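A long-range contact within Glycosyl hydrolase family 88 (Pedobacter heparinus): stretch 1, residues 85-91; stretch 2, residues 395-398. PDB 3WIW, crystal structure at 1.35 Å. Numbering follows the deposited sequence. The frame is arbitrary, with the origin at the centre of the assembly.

Stretch 1 (85-91) GYELSGD
Stretch 2 395-398: DLKT

Residues 85-89 of stretch 1 are the end of a helix that begins earlier in the chain; Gly90 and Asp91 follow it as loop. Stretch 2 is an irregular segment laid against the carbonyl end of that helix. Residues 85-89 keep helical torsions, drifting from -60/-40 at Gly85 to -105/-22 at Ser89, and Gly90 then leaves the helix at 74/8. Stretch 2 has no regular structure: phi/psi is -81/118 at Asp395, -112/12 at Leu396 and -61/137 at Lys397, with phi -56° at Thr398. The register is set by Ser89 and Lys397, whose CA atoms lie 4.1 Å apart; the two chains run in roughly the same direction past each other, Leu88 meeting Leu396 and Ser89 meeting Lys397 and Thr398. Together the stretches bury 298 Å².

The chemistry follows from the helix end. Its last carbonyls have no further turn of amides to bind; stretch 2 supplies donors to Glu87 O and Ser89 O, and a water to Leu88 O. Lys397, which has the largest covered area, takes chi angles m, m, t, t. Its CA-to-CB bond points sideways, but the long chain brings the ammonium back to the helix, where NZ donates to Glu87 O at 3.0 Å. A lysine suits this place because its methylenes can run along the backbone before the charge meets a carbonyl: CD lies 3.7 Å from Gly90 N. Gly90 fits both demands at this point. Positive phi favours glycine, and an ideal CB here would sit only 3.1 Å from Lys397 CD, a tight approach. The turn is closed by Gly90 N donating to Tyr86 O at 2.7 Å.

Ser89 joins the helix end to stretch 2 through its backbone. Its O accepts from Thr398 N at 2.8 Å, with a nearly straight N-H...O angle of 163°, and also receives a CA-H...O contact from Lys397 CA at 3.4 Å. The side chain, chi1 p, turns its hydroxyl to its own stretch: OG donates to Gly85 O at 2.8 Å and accepts from Asp91 N at 3.0 Å. A small residue that both donates and accepts is well matched to this pair of tasks. Ser89 CB still touches Thr398 OG1 at 3.6 Å. Thr398, chi1 m, is also linked to Asp91 through a water that donates to Asp91 OD2 at 2.7 Å and lies 2.9 Å from Thr398 OG1. Asp91, chi1 t, is the N-cap of the next helix.

Leu88 provides the apolar part of the contact. Its CA-to-CB bond points sideways, and with chi1 m and chi2 t CD2 of Leu88 lies 3.9 Å from CD1 of Leu396, which has the same m, t rotamer; two branched hydrocarbon side chains can pack here without leaving a polar group unpaired. Their backbones are less compatible, since Leu88 O and Leu396 O, both acceptors, stand 3.2 Å apart without a hydrogen bond. A water bridges the two backbones, donating to Leu88 O at 2.7 Å and accepting from Leu396 N at 3.3 Å. Within stretch 2, Asp395, chi1 t, accepts from Lys397 N through OD1 at 3.0 Å.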

# COMPACT_ATOMS: atom_id res chain seq x y z
N GLY A 85 -13.31 -4.94 5.14
CA GLY A 85 -14.33 -4.78 6.16
C GLY A 85 -15.29 -5.95 6.15
O GLY A 85 -15.67 -6.45 7.21
N TYR A 86 -15.66 -6.43 4.96
CA TYR A 86 -16.50 -7.62 4.83
C TYR A 86 -15.80 -8.86 5.40
O TYR A 86 -16.41 -9.64 6.13
CB TYR A 86 -16.88 -7.84 3.37
CG TYR A 86 -17.53 -9.18 3.12
CD1 TYR A 86 -18.68 -9.56 3.79
CD2 TYR A 86 -16.99 -10.07 2.20
CE1 TYR A 86 -19.29 -10.79 3.56
CE2 TYR A 86 -17.59 -11.28 1.96
CZ TYR A 86 -18.73 -11.65 2.64
OH TYR A 86 -19.31 -12.87 2.39
N GLU A 87 -14.52 -9.03 5.07
CA GLU A 87 -13.79 -10.20 5.57
C GLU A 87 -13.66 -10.21 7.09
O GLU A 87 -13.78 -11.25 7.73
CB GLU A 87 -12.41 -10.30 4.92
CG GLU A 87 -12.47 -10.60 3.45
CD GLU A 87 -11.10 -10.87 2.90
OE1 GLU A 87 -10.37 -9.89 2.64
OE2 GLU A 87 -10.73 -12.06 2.76
N LEU A 88 -13.44 -9.04 7.69
CA LEU A 88 -13.30 -8.94 9.13
C LEU A 88 -14.62 -9.25 9.81
O LEU A 88 -14.66 -9.97 10.81
CB LEU A 88 -12.82 -7.54 9.52
CG LEU A 88 -11.36 -7.21 9.21
CD1 LEU A 88 -11.09 -5.72 9.26
CD2 LEU A 88 -10.41 -7.94 10.15
N SER A 89 -15.71 -8.72 9.27
CA SER A 89 -16.97 -8.67 10.00
C SER A 89 -18.01 -9.69 9.56
O SER A 89 -18.93 -10.00 10.32
CB SER A 89 -17.59 -7.29 9.84
OG SER A 89 -18.01 -7.13 8.50
N GLY A 90 -17.90 -10.19 8.33
CA GLY A 90 -18.93 -11.05 7.77
C GLY A 90 -20.20 -10.31 7.38
O GLY A 90 -21.21 -10.92 7.03
N ASP A 91 -20.14 -8.98 7.43
CA ASP A 91 -21.31 -8.17 7.17
C ASP A 91 -21.64 -8.19 5.68
O ASP A 91 -20.93 -7.58 4.87
CB ASP A 91 -21.04 -6.73 7.63
CG ASP A 91 -22.25 -5.84 7.54
OD1 ASP A 91 -23.15 -6.12 6.71
OD2 ASP A 91 -22.30 -4.85 8.29
N ASP A 395 -11.70 -14.13 16.37
CA ASP A 395 -12.94 -13.99 15.61
C ASP A 395 -13.49 -12.57 15.76
O ASP A 395 -13.83 -12.16 16.87
CB ASP A 395 -13.95 -14.98 16.16
CG ASP A 395 -15.21 -15.08 15.33
OD1 ASP A 395 -15.41 -14.25 14.42
OD2 ASP A 395 -16.02 -16.00 15.60
N LEU A 396 -13.59 -11.84 14.66
CA LEU A 396 -14.11 -10.48 14.67
C LEU A 396 -15.46 -10.34 13.96
O LEU A 396 -15.91 -9.22 13.69
CB LEU A 396 -13.09 -9.53 14.05
CG LEU A 396 -11.73 -9.42 14.76
CD1 LEU A 396 -10.76 -8.61 13.93
CD2 LEU A 396 -11.93 -8.76 16.11
N LYS A 397 -16.11 -11.46 13.64
CA LYS A 397 -17.41 -11.42 12.96
C LYS A 397 -18.48 -10.70 13.79
O LYS A 397 -18.56 -10.90 15.01
CB LYS A 397 -17.89 -12.84 12.62
CG LYS A 397 -16.94 -13.65 11.75
CD LYS A 397 -16.75 -13.02 10.38
CE LYS A 397 -15.94 -13.93 9.47
NZ LYS A 397 -15.87 -13.42 8.08
N THR A 398 -19.28 -9.86 13.14
CA THR A 398 -20.36 -9.14 13.81
C THR A 398 -21.31 -10.10 14.52
O THR A 398 -21.62 -9.90 15.69
CB THR A 398 -21.17 -8.28 12.81
OG1 THR A 398 -20.30 -7.34 12.16
CG2 THR A 398 -22.30 -7.53 13.52
O HOH W 1 -13.12 -12.09 11.44
O HOH W 2 -21.94 -5.38 10.88